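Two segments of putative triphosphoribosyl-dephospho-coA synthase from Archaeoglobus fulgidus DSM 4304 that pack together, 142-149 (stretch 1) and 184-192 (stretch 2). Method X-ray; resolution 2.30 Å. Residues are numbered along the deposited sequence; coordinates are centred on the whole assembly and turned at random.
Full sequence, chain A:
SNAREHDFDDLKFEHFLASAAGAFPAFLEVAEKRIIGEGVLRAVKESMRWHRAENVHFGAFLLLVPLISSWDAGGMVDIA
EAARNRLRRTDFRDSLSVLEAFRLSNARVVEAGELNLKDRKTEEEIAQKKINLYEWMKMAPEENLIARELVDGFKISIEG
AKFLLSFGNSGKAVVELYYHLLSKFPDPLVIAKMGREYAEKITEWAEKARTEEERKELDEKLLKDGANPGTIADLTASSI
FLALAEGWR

Stretch 1 (142-149) EENLIARE
Stretch 2 184-192: KFPDPLVIA

This is a small, mainly apolar contact between the beginnings of two helices, burying 293 Å² in all and held by side-chain packing, with no hydrogen bond from one stretch to the other.

Each stretch runs from a loop into a helix that continues later in the chain. In stretch 1, Glu142 and Glu143 have turn-like backbone angles (phi/psi -63/-30 and -66/-19), Asn144 sits at -75/94, and the helix occupies 145-149. Asn144, the N-cap, adopts chi1 t, and its OD1 accepts from Ala147 N at 3.2 Å; a short side chain with an acceptor suits this place, where the first helical amides lack backbone partners. Arg148 N to Asn144 O (3.3 Å) and Glu149 N to Leu145 O (3.1 Å) start the regular helical pattern.

Stretch 2 is extended through Phe185 (-128/120), Pro186 (-63/134) and Asp187 (-81/117), then helical over 188-192. Asp187, also chi1 t, caps this helix by accepting from Leu189 N at OD1, 3.0 Å away. Pro188 fits the first helical position because its missing amide hydrogen costs nothing there, and its phi of -52 is already helical. Ile191 N to Asp187 O (2.8 Å) and Ala192 N to Pro188 O (3.0 Å) follow.

Leu145 is the centre of the contact. It is buried, its CA-to-CB bond points toward stretch 2, and its m, t rotamer brings Leu145 CD1 to 3.5 Å from Phe185 CB and 3.9 Å from Pro188 CD; the same CD1 lies 3.9 Å from Pro186 O. The one methyl CD1 of Leu145 thus touches both the extended segment and Pro188, while CD2 approaches the Phe185 ring obliquely. Phe185, chi1 m and chi2 -72°, also points its CA-to-CB bond toward stretch 1.

Pro188, with its C-gamma endo ring, has the largest covered area of the residues in stretch 2 (58 Å²), and its CB comes within 3.5 Å of Glu143 O. One helical turn is enough to bring in Ile191 (m, t), whose CD1 reaches 3.9 Å from Glu143 CB. Glu143, chi1 p, therefore contributes its backbone carbonyl and the aliphatic base of its side chain.

Arg148, three residues after Leu145 in the helix, has chi1 and chi2 both t. With chi3 at 135°, between wells, the arm carries Arg148 NH2 to 3.7 Å from Phe185 CE1, which lies at the guanidinium edge, near its plane, so the two groups do not stack. Within stretch 1, Arg148 NH1 also forms a long salt bridge to Glu142 OE1 at 3.9 Å.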

ATOM      1  N   GLU A 142      -1.297  -7.223   4.306  1.00 32.04           N
ATOM      2  CA  GLU A 142      -1.624  -8.655   4.162  1.00 33.05           C
ATOM      3  C   GLU A 142      -2.022  -9.067   2.743  1.00 32.03           C
ATOM      4  O   GLU A 142      -1.786 -10.217   2.355  1.00 32.10           O
ATOM      5  CB  GLU A 142      -2.741  -9.065   5.160  1.00 34.47           C
ATOM      6  CG  GLU A 142      -3.232 -10.533   5.041  1.00 38.48           C
ATOM      7  CD  GLU A 142      -4.483 -10.700   4.150  1.00 45.93           C
ATOM      8  OE1 GLU A 142      -4.639  -9.947   3.150  1.00 49.02           O
ATOM      9  OE2 GLU A 142      -5.323 -11.593   4.442  1.00 48.32           O
ATOM     10  N   GLU A 143      -2.622  -8.145   1.985  1.00 30.93           N
ATOM     11  CA  GLU A 143      -3.042  -8.423   0.604  1.00 30.06           C
ATOM     12  C   GLU A 143      -1.880  -8.675  -0.339  1.00 28.52           C
ATOM     13  O   GLU A 143      -2.072  -9.210  -1.438  1.00 27.74           O
ATOM     14  CB  GLU A 143      -3.881  -7.281   0.019  1.00 30.79           C
ATOM     15  CG  GLU A 143      -3.078  -6.021  -0.304  1.00 33.92           C
ATOM     16  CD  GLU A 143      -3.225  -4.955   0.782  1.00 41.37           C
ATOM     17  OE1 GLU A 143      -3.674  -5.291   1.924  1.00 42.98           O
ATOM     18  OE2 GLU A 143      -2.919  -3.770   0.487  1.00 42.34           O
ATOM     19  N   ASN A 144      -0.692  -8.236   0.070  1.00 26.47           N
ATOM     20  CA  ASN A 144       0.513  -8.379  -0.746  1.00 25.50           C
ATOM     21  C   ASN A 144       1.033  -9.836  -0.734  1.00 24.89           C
ATOM     22  O   ASN A 144       1.786 -10.251   0.153  1.00 25.02           O
ATOM     23  CB  ASN A 144       1.577  -7.371  -0.271  1.00 24.92           C
ATOM     24  CG  ASN A 144       2.755  -7.262  -1.218  1.00 24.46           C
ATOM     25  OD1 ASN A 144       3.048  -8.184  -1.975  1.00 24.90           O
ATOM     26  ND2 ASN A 144       3.472  -6.150  -1.140  1.00 23.74           N
ATOM     27  N   LEU A 145       0.614 -10.602  -1.724  1.00 25.33           N
ATOM     28  CA  LEU A 145       0.926 -12.039  -1.819  1.00 25.49           C
ATOM     29  C   LEU A 145       2.416 -12.358  -2.004  1.00 25.49           C
ATOM     30  O   LEU A 145       2.936 -13.317  -1.430  1.00 26.40           O
ATOM     31  CB  LEU A 145       0.068 -12.699  -2.923  1.00 25.21           C
ATOM     32  CG  LEU A 145      -1.469 -12.583  -2.869  1.00 24.82           C
ATOM     33  CD1 LEU A 145      -2.083 -13.226  -4.110  1.00 24.77           C
ATOM     34  CD2 LEU A 145      -2.102 -13.208  -1.619  1.00 24.57           C
ATOM     35  N   ILE A 146       3.141 -11.542  -2.754  1.00 26.36           N
ATOM     36  CA  ILE A 146       4.554 -11.858  -3.019  1.00 26.27           C
ATOM     37  C   ILE A 146       5.370 -11.631  -1.750  1.00 26.92           C
ATOM     38  O   ILE A 146       6.266 -12.439  -1.433  1.00 26.36           O
ATOM     39  CB  ILE A 146       5.101 -11.070  -4.247  1.00 26.65           C
ATOM     40  CG1 ILE A 146       4.544 -11.679  -5.533  1.00 27.80           C
ATOM     41  CG2 ILE A 146       6.661 -10.990  -4.303  1.00 23.74           C
ATOM     42  CD1 ILE A 146       4.460 -10.654  -6.702  1.00 28.17           C
ATOM     43  N   ALA A 147       5.029 -10.555  -1.027  1.00 27.52           N
ATOM     44  CA  ALA A 147       5.698 -10.171   0.246  1.00 28.39           C
ATOM     45  C   ALA A 147       5.608 -11.290   1.280  1.00 28.33           C
ATOM     46  O   ALA A 147       6.573 -11.672   1.939  1.00 28.88           O
ATOM     47  CB  ALA A 147       5.041  -8.893   0.812  1.00 27.81           C
ATOM     48  N   ARG A 148       4.394 -11.790   1.387  1.00 28.17           N
ATOM     49  CA  ARG A 148       4.003 -12.910   2.226  1.00 27.54           C
ATOM     50  C   ARG A 148       4.710 -14.239   1.870  1.00 27.31           C
ATOM     51  O   ARG A 148       5.099 -14.973   2.767  1.00 28.24           O
ATOM     52  CB  ARG A 148       2.492 -12.991   2.091  1.00 26.83           C
ATOM     53  CG  ARG A 148       1.779 -14.278   2.416  1.00 28.54           C
ATOM     54  CD  ARG A 148       0.423 -13.811   2.777  1.00 30.84           C
ATOM     55  NE  ARG A 148      -0.644 -14.577   2.188  1.00 31.99           N
ATOM     56  CZ  ARG A 148      -1.856 -14.088   1.992  1.00 30.44           C
ATOM     57  NH1 ARG A 148      -2.117 -12.815   2.285  1.00 30.20           N
ATOM     58  NH2 ARG A 148      -2.793 -14.868   1.480  1.00 30.26           N
ATOM     59  N   GLU A 149       4.882 -14.538   0.582  1.00 27.53           N
ATOM     60  CA  GLU A 149       5.786 -15.611   0.125  1.00 28.15           C
ATOM     61  C   GLU A 149       7.251 -15.370   0.541  1.00 28.54           C
ATOM     62  O   GLU A 149       7.999 -16.312   0.849  1.00 28.63           O
ATOM     63  CB  GLU A 149       5.758 -15.719  -1.416  1.00 27.24           C
ATOM     64  CG  GLU A 149       4.447 -16.216  -1.970  1.00 30.72           C
ATOM     65  CD  GLU A 149       4.209 -17.675  -1.646  1.00 33.09           C
ATOM     66  OE1 GLU A 149       4.745 -18.555  -2.344  1.00 35.59           O
ATOM     67  OE2 GLU A 149       3.502 -17.940  -0.677  1.00 36.28           O
ATOM     68  N   LYS A 184      -8.559 -18.245  -5.599  1.00 28.25           N
ATOM     69  CA  LYS A 184      -8.231 -18.407  -4.198  1.00 29.64           C
ATOM     70  C   LYS A 184      -7.694 -17.100  -3.627  1.00 29.76           C
ATOM     71  O   LYS A 184      -7.920 -16.770  -2.471  1.00 30.29           O
ATOM     72  CB  LYS A 184      -7.203 -19.536  -4.067  1.00 29.52           C
ATOM     73  CG  LYS A 184      -7.001 -20.085  -2.701  1.00 31.11           C
ATOM     74  CD  LYS A 184      -5.929 -21.156  -2.759  1.00 32.48           C
ATOM     75  CE  LYS A 184      -5.772 -21.870  -1.451  1.00 33.18           C
ATOM     76  NZ  LYS A 184      -6.555 -23.119  -1.517  1.00 37.47           N
ATOM     77  N   PHE A 185      -6.974 -16.347  -4.443  1.00 29.82           N
ATOM     78  CA  PHE A 185      -6.297 -15.176  -3.917  1.00 29.11           C
ATOM     79  C   PHE A 185      -6.693 -14.019  -4.793  1.00 29.08           C
ATOM     80  O   PHE A 185      -6.489 -14.082  -6.004  1.00 28.86           O
ATOM     81  CB  PHE A 185      -4.783 -15.370  -3.922  1.00 28.59           C
ATOM     82  CG  PHE A 185      -4.315 -16.528  -3.084  1.00 26.38           C
ATOM     83  CD1 PHE A 185      -4.358 -16.462  -1.687  1.00 22.83           C
ATOM     84  CD2 PHE A 185      -3.821 -17.665  -3.693  1.00 24.02           C
ATOM     85  CE1 PHE A 185      -3.911 -17.510  -0.925  1.00 23.53           C
ATOM     86  CE2 PHE A 185      -3.381 -18.742  -2.938  1.00 26.57           C
ATOM     87  CZ  PHE A 185      -3.433 -18.680  -1.556  1.00 23.88           C
ATOM     88  N   PRO A 186      -7.332 -13.000  -4.189  1.00 28.95           N
ATOM     89  CA  PRO A 186      -7.598 -11.740  -4.894  1.00 28.61           C
ATOM     90  C   PRO A 186      -6.238 -11.122  -5.235  1.00 28.65           C
ATOM     91  O   PRO A 186      -5.318 -11.150  -4.412  1.00 29.35           O
ATOM     92  CB  PRO A 186      -8.356 -10.886  -3.869  1.00 28.45           C
ATOM     93  CG  PRO A 186      -8.562 -11.739  -2.657  1.00 30.46           C
ATOM     94  CD  PRO A 186      -7.643 -12.939  -2.749  1.00 28.51           C
ATOM     95  N   ASP A 187      -6.091 -10.653  -6.462  1.00 27.74           N
ATOM     96  CA  ASP A 187      -4.818 -10.147  -6.962  1.00 27.38           C
ATOM     97  C   ASP A 187      -4.600  -8.708  -6.479  1.00 27.09           C
ATOM     98  O   ASP A 187      -5.382  -7.801  -6.839  1.00 27.78           O
ATOM     99  CB  ASP A 187      -4.807 -10.187  -8.502  1.00 27.01           C
ATOM    100  CG  ASP A 187      -3.393 -10.139  -9.082  1.00 27.70           C
ATOM    101  OD1 ASP A 187      -2.653  -9.181  -8.760  1.00 26.81           O
ATOM    102  OD2 ASP A 187      -3.007 -11.064  -9.853  1.00 26.52           O
ATOM    103  N   PRO A 188      -3.546  -8.491  -5.672  1.00 26.10           N
ATOM    104  CA  PRO A 188      -3.196  -7.168  -5.174  1.00 25.79           C
ATOM    105  C   PRO A 188      -3.083  -6.113  -6.300  1.00 25.83           C
ATOM    106  O   PRO A 188      -3.481  -4.977  -6.112  1.00 25.12           O
ATOM    107  CB  PRO A 188      -1.841  -7.397  -4.480  1.00 25.36           C
ATOM    108  CG  PRO A 188      -1.329  -8.667  -4.993  1.00 24.58           C
ATOM    109  CD  PRO A 188      -2.531  -9.500  -5.303  1.00 25.70           C
ATOM    110  N   LEU A 189      -2.595  -6.499  -7.471  1.00 26.09           N
ATOM    111  CA  LEU A 189      -2.543  -5.552  -8.611  1.00 26.38           C
ATOM    112  C   LEU A 189      -3.922  -5.147  -9.072  1.00 26.69           C
ATOM    113  O   LEU A 189      -4.196  -3.959  -9.370  1.00 28.93           O
ATOM    114  CB  LEU A 189      -1.814  -6.178  -9.790  1.00 25.43           C
ATOM    115  CG  LEU A 189      -0.349  -6.497  -9.558  1.00 26.03           C
ATOM    116  CD1 LEU A 189       0.200  -7.252 -10.799  1.00 25.41           C
ATOM    117  CD2 LEU A 189       0.442  -5.222  -9.283  1.00 22.55           C
ATOM    118  N   VAL A 190      -4.813  -6.124  -9.162  1.00 26.40           N
ATOM    119  CA  VAL A 190      -6.214  -5.809  -9.466  1.00 25.71           C
ATOM    120  C   VAL A 190      -6.818  -4.939  -8.340  1.00 26.76           C
ATOM    121  O   VAL A 190      -7.504  -3.954  -8.620  1.00 26.03           O
ATOM    122  CB  VAL A 190      -7.019  -7.092  -9.702  1.00 24.88           C
ATOM    123  CG1 VAL A 190      -8.506  -6.810  -9.777  1.00 26.14           C
ATOM    124  CG2 VAL A 190      -6.521  -7.814 -10.936  1.00 21.41           C
ATOM    125  N   ILE A 191      -6.559  -5.300  -7.074  1.00 27.72           N
ATOM    126  CA  ILE A 191      -7.094  -4.526  -5.936  1.00 28.80           C
ATOM    127  C   ILE A 191      -6.744  -3.050  -6.131  1.00 29.74           C
ATOM    128  O   ILE A 191      -7.622  -2.172  -6.066  1.00 30.29           O
ATOM    129  CB  ILE A 191      -6.546  -5.020  -4.537  1.00 28.86           C
ATOM    130  CG1 ILE A 191      -7.105  -6.404  -4.164  1.00 27.99           C
ATOM    131  CG2 ILE A 191      -6.876  -4.043  -3.472  1.00 26.83           C
ATOM    132  CD1 ILE A 191      -6.462  -7.044  -2.951  1.00 25.25           C
ATOM    133  N   ALA A 192      -5.469  -2.788  -6.425  1.00 29.84           N
ATOM    134  CA  ALA A 192      -4.968  -1.423  -6.505  1.00 30.00           C
ATOM    135  C   ALA A 192      -5.522  -0.665  -7.699  1.00 30.19           C
ATOM    136  O   ALA A 192      -5.655   0.537  -7.646  1.00 30.65           O
ATOM    137  CB  ALA A 192      -3.429  -1.426  -6.529  1.00 29.41           C
TER